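EchA1_1 (Mycobacterium avium subsp. paratuberculosis, PDB 3R9T) probably catalyses the reversible hydration of enoyl-CoA thioesters to 3-hydroxyacyl-CoA in fatty acid metabolism, as a member of the crotonase family. Local coordinates at residues B[97-105]-B[211-221]; B[6-14]-B[21-29]. All blocks are in the same frame, centred on the assembly; numbering follows the deposited sequence. Where two conformers were deposited one is given.

Interaction 1 of 2, residues B[97-105]-B[211-221]; sequences RHFIDKPTI and VQASKRIAYGV
Lys215 reaches from the last turns of helix 208-218 into the loop that leads to strand 104-108, sliding past the Phe99 ring in the opposite direction. A bend at its third torsion (chi3 78°) turns the ammonium group in among backbone carbonyls: NZ donates to Ile100 O at 2.8 Å and to Lys102 O at 2.9 Å, the second approach coming from above the carbonyl plane. Water 1, which accepts from NZ and from Ile100 N, and Asp124, in a salt bridge, also meet the ammonium group. Phe99 lies beside the stem of this lysine. Val221 CG2 sits over one face of its ring, 3.7 Å from the centroid, in a CH-pi contact, while Tyr219 CD1 meets the ring edge, 4.0 Å from Phe99 CE1. Arg216 crosses Phe99 at about a right angle and bends at chi3, bringing NH2 to Asp101 OD1 at 3.3 Å, a salt bridge whose hydrogen bond is long and weak; it holds for one of two Asp101 conformers, so its constancy is doubtful. Arg216 NE pairs with Glu239 of the second subunit. Farther back along the helix, Gln212 CG packs on Asp101 CB, and Val211 CG1 touches Pro103 CD at 3.8 Å. The buried lysine charge thus satisfies two loop carbonyls and, through Asp124, which also accepts from Thr104 N, ties the helix to a crotonase-core strand; the neighbouring carboxylate would probably favour its protonated form.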
loop_
_atom_site.group_PDB
_atom_site.type_symbol
_atom_site.label_atom_id
_atom_site.label_comp_id
_atom_site.label_asym_id
_atom_site.label_seq_id
_atom_site.Cartn_x
_atom_site.Cartn_y
_atom_site.Cartn_z
ATOM N N ARG B 97 -7.315 19.188 1.262
ATOM C CA ARG B 97 -7.756 18.856 2.622
ATOM C C ARG B 97 -9.233 19.220 2.781
ATOM O O ARG B 97 -9.648 19.718 3.820
ATOM C CB ARG B 97 -6.911 19.621 3.647
ATOM C CG ARG B 97 -6.880 19.051 5.024
ATOM C CD ARG B 97 -5.811 19.814 5.819
ATOM N NE ARG B 97 -5.607 19.322 7.170
ATOM C CZ ARG B 97 -4.791 19.893 8.057
ATOM N NH1 ARG B 97 -4.102 20.989 7.741
ATOM N NH2 ARG B 97 -4.667 19.372 9.274
ATOM N N HIS B 98 -10.013 18.963 1.737
ATOM C CA HIS B 98 -11.431 19.288 1.696
ATOM C C HIS B 98 -12.242 18.029 1.406
ATOM O O HIS B 98 -12.703 17.814 0.296
ATOM C CB HIS B 98 -11.671 20.331 0.613
ATOM C CG HIS B 98 -13.022 20.965 0.651
ATOM N ND1 HIS B 98 -13.313 22.081 -0.104
ATOM C CD2 HIS B 98 -14.151 20.665 1.338
ATOM C CE1 HIS B 98 -14.565 22.442 0.120
ATOM N NE2 HIS B 98 -15.095 21.602 0.991
ATOM N N PHE B 99 -12.422 17.213 2.429
ATOM C CA PHE B 99 -13.179 15.994 2.288
ATOM C C PHE B 99 -14.651 16.318 2.063
ATOM O O PHE B 99 -15.268 17.095 2.819
ATOM C CB PHE B 99 -13.062 15.100 3.530
ATOM C CG PHE B 99 -13.859 13.832 3.404
ATOM C CD1 PHE B 99 -13.324 12.733 2.752
ATOM C CD2 PHE B 99 -15.172 13.771 3.860
ATOM C CE1 PHE B 99 -14.076 11.566 2.578
ATOM C CE2 PHE B 99 -15.932 12.606 3.711
ATOM C CZ PHE B 99 -15.378 11.508 3.072
ATOM N N ILE B 100 -15.196 15.694 1.024
ATOM C CA ILE B 100 -16.631 15.628 0.786
ATOM C C ILE B 100 -17.064 14.172 0.606
ATOM O O ILE B 100 -16.289 13.318 0.166
ATOM C CB ILE B 100 -17.096 16.508 -0.410
ATOM C CG1 ILE B 100 -16.620 15.957 -1.762
ATOM C CG2 ILE B 100 -16.686 17.974 -0.169
ATOM C CD1 ILE B 100 -17.374 16.593 -2.953
ATOM N N ASP B 101 -18.317 13.905 0.970
ATOM C CA ASP B 101 -19.000 12.606 0.938
ATOM C C ASP B 101 -19.215 12.033 -0.450
ATOM O O ASP B 101 -19.522 10.832 -0.629
ATOM C CB ASP B 101 -20.410 12.792 1.522
ATOM C CG ASP B 101 -20.413 12.997 3.014
ATOM O OD1 ASP B 101 -19.492 12.503 3.695
ATOM O OD2 ASP B 101 -21.357 13.646 3.511
ATOM N N LYS B 102 -19.181 12.920 -1.438
ATOM C CA LYS B 102 -19.489 12.535 -2.806
ATOM C C LYS B 102 -18.215 12.247 -3.587
ATOM O O LYS B 102 -17.184 12.858 -3.345
ATOM C CB LYS B 102 -20.296 13.638 -3.460
ATOM C CG LYS B 102 -21.301 14.254 -2.477
ATOM C CD LYS B 102 -22.689 14.310 -2.984
ATOM C CE LYS B 102 -23.642 14.944 -1.956
ATOM N NZ LYS B 102 -24.484 15.973 -2.581
ATOM N N PRO B 103 -18.280 11.298 -4.521
ATOM C CA PRO B 103 -17.096 10.953 -5.281
ATOM C C PRO B 103 -16.528 12.108 -6.100
ATOM O O PRO B 103 -17.288 12.892 -6.701
ATOM C CB PRO B 103 -17.583 9.822 -6.204
ATOM C CG PRO B 103 -19.073 10.034 -6.308
ATOM C CD PRO B 103 -19.452 10.512 -4.949
ATOM N N THR B 104 -15.192 12.178 -6.104
ATOM C CA THR B 104 -14.429 13.133 -6.899
ATOM C C THR B 104 -13.543 12.432 -7.921
ATOM O O THR B 104 -12.877 11.462 -7.606
ATOM C CB THR B 104 -13.564 14.055 -6.013
ATOM O OG1 THR B 104 -12.650 13.258 -5.240
ATOM C CG2 THR B 104 -14.471 14.899 -5.058
ATOM N N ILE B 105 -13.564 12.932 -9.151
ATOM C CA ILE B 105 -12.821 12.368 -10.245
ATOM C C ILE B 105 -12.044 13.498 -10.876
ATOM O O ILE B 105 -12.636 14.477 -11.340
ATOM C CB ILE B 105 -13.774 11.787 -11.303
ATOM C CG1 ILE B 105 -14.721 10.754 -10.683
ATOM C CG2 ILE B 105 -12.960 11.251 -12.522
ATOM C CD1 ILE B 105 -15.890 10.373 -11.619
ATOM N N VAL B 211 -22.641 4.923 -1.128
ATOM C CA VAL B 211 -21.398 5.486 -1.713
ATOM C C VAL B 211 -20.721 6.426 -0.696
ATOM O O VAL B 211 -19.497 6.367 -0.465
ATOM C CB VAL B 211 -21.706 6.214 -3.064
ATOM C CG1 VAL B 211 -20.513 7.096 -3.548
ATOM C CG2 VAL B 211 -22.135 5.207 -4.138
ATOM N N GLN B 212 -21.550 7.268 -0.084
ATOM C CA GLN B 212 -21.126 8.258 0.918
ATOM C C GLN B 212 -20.533 7.569 2.136
ATOM O O GLN B 212 -19.432 7.919 2.583
ATOM C CB GLN B 212 -22.298 9.173 1.283
ATOM C CG GLN B 212 -22.630 10.058 0.111
ATOM C CD GLN B 212 -23.925 10.825 0.191
ATOM O OE1 GLN B 212 -24.379 11.357 -0.827
ATOM N NE2 GLN B 212 -24.525 10.908 1.363
ATOM N N ALA B 213 -21.233 6.556 2.639
ATOM C CA ALA B 213 -20.749 5.809 3.793
ATOM C C ALA B 213 -19.451 5.069 3.464
ATOM O O ALA B 213 -18.526 5.002 4.283
ATOM C CB ALA B 213 -21.791 4.826 4.280
ATOM N N SER B 214 -19.382 4.493 2.261
ATOM C CA SER B 214 -18.181 3.769 1.833
ATOM C C SER B 214 -16.978 4.692 1.781
ATOM O O SER B 214 -15.891 4.326 2.218
ATOM C CB SER B 214 -18.374 3.103 0.459
ATOM O OG SER B 214 -19.355 2.098 0.518
ATOM N N LYS B 215 -17.176 5.904 1.274
ATOM C CA LYS B 215 -16.095 6.902 1.281
ATOM C C LYS B 215 -15.629 7.257 2.673
ATOM O O LYS B 215 -14.431 7.301 2.925
ATOM C CB LYS B 215 -16.515 8.210 0.591
ATOM C CG LYS B 215 -16.145 8.329 -0.848
ATOM C CD LYS B 215 -16.198 9.807 -1.365
ATOM C CE LYS B 215 -15.006 10.669 -0.964
ATOM N NZ LYS B 215 -14.880 11.917 -1.843
ATOM N N ARG B 216 -16.555 7.522 3.585
ATOM C CA ARG B 216 -16.167 7.918 4.930
ATOM C C ARG B 216 -15.353 6.811 5.583
ATOM O O ARG B 216 -14.343 7.095 6.229
ATOM C CB ARG B 216 -17.374 8.270 5.785
ATOM C CG ARG B 216 -18.067 9.539 5.344
ATOM C CD ARG B 216 -19.099 9.997 6.306
ATOM N NE ARG B 216 -20.227 9.084 6.385
ATOM C CZ ARG B 216 -21.373 9.220 5.725
ATOM N NH1 ARG B 216 -22.321 8.321 5.909
ATOM N NH2 ARG B 216 -21.595 10.249 4.913
ATOM N N ILE B 217 -15.760 5.553 5.408
ATOM C CA ILE B 217 -15.041 4.471 6.065
ATOM C C ILE B 217 -13.674 4.253 5.415
ATOM O O ILE B 217 -12.687 4.097 6.112
ATOM C CB ILE B 217 -15.803 3.147 6.012
ATOM C CG1 ILE B 217 -17.092 3.229 6.804
ATOM C CG2 ILE B 217 -14.939 2.011 6.579
ATOM C CD1 ILE B 217 -18.189 2.277 6.316
ATOM N N ALA B 218 -13.613 4.258 4.084
ATOM C CA ALA B 218 -12.372 3.969 3.339
ATOM C C ALA B 218 -11.281 4.980 3.628
ATOM O O ALA B 218 -10.097 4.649 3.570
ATOM C CB ALA B 218 -12.650 3.932 1.827
ATOM N N TYR B 219 -11.673 6.219 3.893
ATOM C CA TYR B 219 -10.686 7.256 4.227
ATOM C C TYR B 219 -10.543 7.498 5.733
ATOM O O TYR B 219 -9.777 8.360 6.120
ATOM C CB TYR B 219 -10.996 8.575 3.530
ATOM C CG TYR B 219 -10.782 8.510 2.038
ATOM C CD1 TYR B 219 -11.853 8.520 1.178
ATOM C CD2 TYR B 219 -9.494 8.429 1.486
ATOM C CE1 TYR B 219 -11.669 8.435 -0.202
ATOM C CE2 TYR B 219 -9.300 8.342 0.089
ATOM C CZ TYR B 219 -10.400 8.354 -0.745
ATOM O OH TYR B 219 -10.237 8.288 -2.128
ATOM N N GLY B 220 -11.240 6.746 6.579
ATOM C CA GLY B 220 -11.101 6.936 8.028
ATOM C C GLY B 220 -11.533 8.306 8.494
ATOM O O GLY B 220 -10.810 8.981 9.202
ATOM N N VAL B 221 -12.744 8.696 8.121
ATOM C CA VAL B 221 -13.244 10.029 8.397
ATOM C C VAL B 221 -14.085 10.055 9.652
ATOM O O VAL B 221 -15.058 9.310 9.780
ATOM C CB VAL B 221 -14.057 10.555 7.208
ATOM C CG1 VAL B 221 -14.753 11.922 7.536
ATOM C CG2 VAL B 221 -13.134 10.621 5.971
HETATM O O HOH W 1 -13.155 13.965 -0.708
#

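Interaction 2 of 2, residues B[6-14]-B[21-29]; sequences TDAPGALAE and VITINRPEA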
loop_
_atom_site.group_PDB
_atom_site.type_symbol
_atom_site.label_atom_id
_atom_site.label_comp_id
_atom_site.label_asym_id
_atom_site.label_seq_id
_atom_site.Cartn_x
_atom_site.Cartn_y
_atom_site.Cartn_z
ATOM N N THR B 6 -12.120 41.330 -18.834
ATOM C CA THR B 6 -11.885 39.920 -18.410
ATOM C C THR B 6 -12.711 39.604 -17.161
ATOM O O THR B 6 -13.914 39.355 -17.265
ATOM C CB THR B 6 -10.383 39.645 -18.161
ATOM N N ASP B 7 -12.077 39.619 -15.991
ATOM C CA ASP B 7 -12.776 39.355 -14.735
ATOM C C ASP B 7 -13.457 37.982 -14.682
ATOM O O ASP B 7 -14.537 37.848 -14.105
ATOM C CB ASP B 7 -13.809 40.457 -14.463
ATOM N N ALA B 8 -12.827 36.971 -15.276
ATOM C CA ALA B 8 -13.332 35.605 -15.178
ATOM C C ALA B 8 -12.806 34.989 -13.892
ATOM O O ALA B 8 -11.665 35.246 -13.504
ATOM C CB ALA B 8 -12.893 34.784 -16.371
ATOM N N PRO B 9 -13.632 34.175 -13.225
ATOM C CA PRO B 9 -13.244 33.579 -11.962
ATOM C C PRO B 9 -12.179 32.515 -12.145
ATOM O O PRO B 9 -12.013 31.974 -13.239
ATOM C CB PRO B 9 -14.545 32.965 -11.453
ATOM C CG PRO B 9 -15.332 32.710 -12.658
ATOM C CD PRO B 9 -14.978 33.749 -13.642
ATOM N N GLY B 10 -11.461 32.238 -11.065
ATOM C CA GLY B 10 -10.364 31.285 -11.086
ATOM C C GLY B 10 -10.805 29.876 -11.412
ATOM O O GLY B 10 -10.023 29.098 -11.954
ATOM N N ALA B 11 -12.047 29.543 -11.069
ATOM C CA ALA B 11 -12.619 28.250 -11.410
ATOM C C ALA B 11 -14.092 28.414 -11.737
ATOM O O ALA B 11 -14.783 29.209 -11.105
ATOM C CB ALA B 11 -12.439 27.271 -10.259
ATOM N N LEU B 12 -14.559 27.663 -12.727
ATOM C CA LEU B 12 -15.971 27.630 -13.100
ATOM C C LEU B 12 -16.602 26.377 -12.511
ATOM O O LEU B 12 -15.911 25.388 -12.262
ATOM C CB LEU B 12 -16.121 27.609 -14.626
ATOM C CG LEU B 12 -15.423 28.727 -15.409
ATOM C CD1 LEU B 12 -15.407 28.421 -16.909
ATOM C CD2 LEU B 12 -16.093 30.066 -15.132
ATOM N N ALA B 13 -17.905 26.431 -12.263
ATOM C CA ALA B 13 -18.661 25.242 -11.895
ATOM C C ALA B 13 -19.874 25.173 -12.797
ATOM O O ALA B 13 -20.527 26.191 -13.047
ATOM C CB ALA B 13 -19.076 25.278 -10.437
ATOM N N GLU B 14 -20.135 23.978 -13.315
ATOM C CA GLU B 14 -21.269 23.735 -14.190
ATOM C C GLU B 14 -21.841 22.359 -13.856
ATOM O O GLU B 14 -21.158 21.532 -13.251
ATOM C CB GLU B 14 -20.846 23.862 -15.664
ATOM C CG GLU B 14 -20.075 22.701 -16.267
ATOM C CD GLU B 14 -19.905 22.855 -17.770
ATOM O OE1 GLU B 14 -19.427 23.919 -18.223
ATOM O OE2 GLU B 14 -20.258 21.911 -18.503
ATOM N N VAL B 21 -19.282 19.651 -12.654
ATOM C CA VAL B 21 -17.985 19.760 -13.291
ATOM C C VAL B 21 -17.347 21.082 -12.872
ATOM O O VAL B 21 -17.901 22.167 -13.119
ATOM C CB VAL B 21 -18.106 19.694 -14.824
ATOM C CG1 VAL B 21 -16.751 19.903 -15.495
ATOM C CG2 VAL B 21 -18.730 18.374 -15.251
ATOM N N ILE B 22 -16.184 20.975 -12.234
ATOM C CA ILE B 22 -15.401 22.126 -11.790
ATOM C C ILE B 22 -14.193 22.289 -12.706
ATOM O O ILE B 22 -13.388 21.366 -12.834
ATOM C CB ILE B 22 -14.878 21.913 -10.348
ATOM C CG1 ILE B 22 -16.036 21.678 -9.390
ATOM C CG2 ILE B 22 -14.047 23.107 -9.872
ATOM C CD1 ILE B 22 -15.604 21.450 -7.927
ATOM N N THR B 23 -14.045 23.458 -13.327
ATOM C CA THR B 23 -12.977 23.669 -14.291
ATOM C C THR B 23 -12.047 24.778 -13.804
ATOM O O THR B 23 -12.492 25.914 -13.584
ATOM C CB THR B 23 -13.550 24.022 -15.687
ATOM O OG1 THR B 23 -14.478 23.012 -16.120
ATOM C CG2 THR B 23 -12.432 24.164 -16.704
ATOM N N ILE B 24 -10.767 24.456 -13.624
ATOM C CA ILE B 24 -9.792 25.474 -13.268
ATOM C C ILE B 24 -9.691 26.366 -14.504
ATOM O O ILE B 24 -9.569 25.864 -15.622
ATOM C CB ILE B 24 -8.429 24.878 -12.931
ATOM C CG1 ILE B 24 -8.528 23.933 -11.727
ATOM C CG2 ILE B 24 -7.437 25.987 -12.626
ATOM C CD1 ILE B 24 -7.286 23.053 -11.548
ATOM N N ASN B 25 -9.746 27.678 -14.287
ATOM C CA ASN B 25 -9.962 28.644 -15.355
ATOM C C ASN B 25 -8.839 29.687 -15.455
ATOM O O ASN B 25 -9.101 30.894 -15.510
ATOM C CB ASN B 25 -11.324 29.318 -15.126
ATOM C CG ASN B 25 -11.829 30.072 -16.346
ATOM O OD1 ASN B 25 -11.596 29.665 -17.483
ATOM N ND2 ASN B 25 -12.535 31.178 -16.109
ATOM N N ARG B 26 -7.588 29.224 -15.483
ATOM C CA ARG B 26 -6.446 30.117 -15.758
ATOM C C ARG B 26 -5.507 29.571 -16.826
ATOM O O ARG B 26 -4.309 29.401 -16.576
ATOM C CB ARG B 26 -5.637 30.382 -14.495
ATOM C CG ARG B 26 -6.382 31.080 -13.396
ATOM C CD ARG B 26 -5.434 31.315 -12.261
ATOM N NE ARG B 26 -4.446 32.350 -12.575
ATOM C CZ ARG B 26 -3.171 32.338 -12.182
ATOM N NH1 ARG B 26 -2.680 31.323 -11.477
ATOM N NH2 ARG B 26 -2.368 33.345 -12.512
ATOM N N PRO B 27 -6.036 29.309 -18.030
ATOM C CA PRO B 27 -5.175 28.704 -19.035
ATOM C C PRO B 27 -3.996 29.595 -19.427
ATOM O O PRO B 27 -2.926 29.070 -19.716
ATOM C CB PRO B 27 -6.120 28.451 -20.217
ATOM C CG PRO B 27 -7.259 29.378 -20.021
ATOM C CD PRO B 27 -7.385 29.599 -18.542
ATOM N N GLU B 28 -4.176 30.917 -19.396
ATOM C CA GLU B 28 -3.071 31.858 -19.648
ATOM C C GLU B 28 -1.884 31.649 -18.691
ATOM O O GLU B 28 -0.769 32.096 -18.971
ATOM C CB GLU B 28 -3.560 33.315 -19.567
ATOM C CG GLU B 28 -3.851 33.840 -18.139
ATOM C CD GLU B 28 -5.258 33.539 -17.632
ATOM O OE1 GLU B 28 -5.971 32.707 -18.242
ATOM O OE2 GLU B 28 -5.647 34.144 -16.608
ATOM N N ALA B 29 -2.135 30.989 -17.560
ATOM C CA ALA B 29 -1.086 30.675 -16.589
ATOM C C ALA B 29 -0.955 29.168 -16.340
ATOM O O ALA B 29 -0.540 28.747 -15.257
ATOM C CB ALA B 29 -1.355 31.405 -15.276
HETATM O O HOH W 2 -16.886 23.844 -15.206
#
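Leu12 and Thr23 face each other as a hydrogen-bonded pair of an antiparallel beta hairpin, Leu12 N donating to Thr23 O at 2.8 Å and Thr23 N returning the bond to Leu12 O at 2.9 Å. Glu14 and Val21 form the second such pair, with Val21 N 2.7 Å from Glu14 O. Between and beyond them, Ala13 with Ile22 and Ala11 with Ile24 are non-hydrogen-bonded pairs, where CA-H...O contacts such as Ile22 CA to Leu12 O fill in. Past the regular pairing, Asn25 N donates to Gly10 O at 2.7 Å, and the side chain of Asn25 extends the grip to the preceding residue: with CG anti to the backbone N (chi1 -165°), ND2 bonds to Pro9 O at 3.0 Å, in the carbonyl plane. The amide is thus tied to the chain just before strand 11-16, with Ala8 CB 3.6 Å from Asn25 ND2.

Water 2 adds a polar link, donating to Val21 O and lying 2.7 Å from Thr23 OG1; its bond to Leu12 O is weak.

Side-chain packing is lighter. Leu12 lies obliquely across the Asn25 amide, its CG 3.9 Å from Asn25 ND2, and the CG methylene of Glu14 runs alongside Val21, while the Glu14 carboxylate pairs with Arg16.

Leu12, Glu14, Val21 and Thr23 share one face of the hairpin, on which Val21 meets Leu193 and Leu197 of helix 192-204. Ala11, Ala13, Ile22 and Ile24 share the other, where Ala11, Ile22 and Ile24 pack on helix 35-50. Strand 11-16 is one of the two outermost strands of the six-stranded sheet within this chain; strand 19-24 continues that sheet by backbone bonds from Ile22 and Ile24 to strand 56-61 and the residue just after it.

Both contacts reach the same mixed sheet, at places whose centres lie 25 Å apart and which do not touch. Interaction 2 is made within an edge hairpin: its bonds are mostly backbone to backbone, several residues are exposed, and no other subunit meets it. Interaction 1 is more buried and joins a helix and a loop more than a hundred residues apart in sequence; it depends on long charged side chains and an aromatic ring, and it borders the second subunit. The two share neighbours: helix 35-50 touches both 97-105 and the hairpin, and helix 192-204 also packs against both contacts.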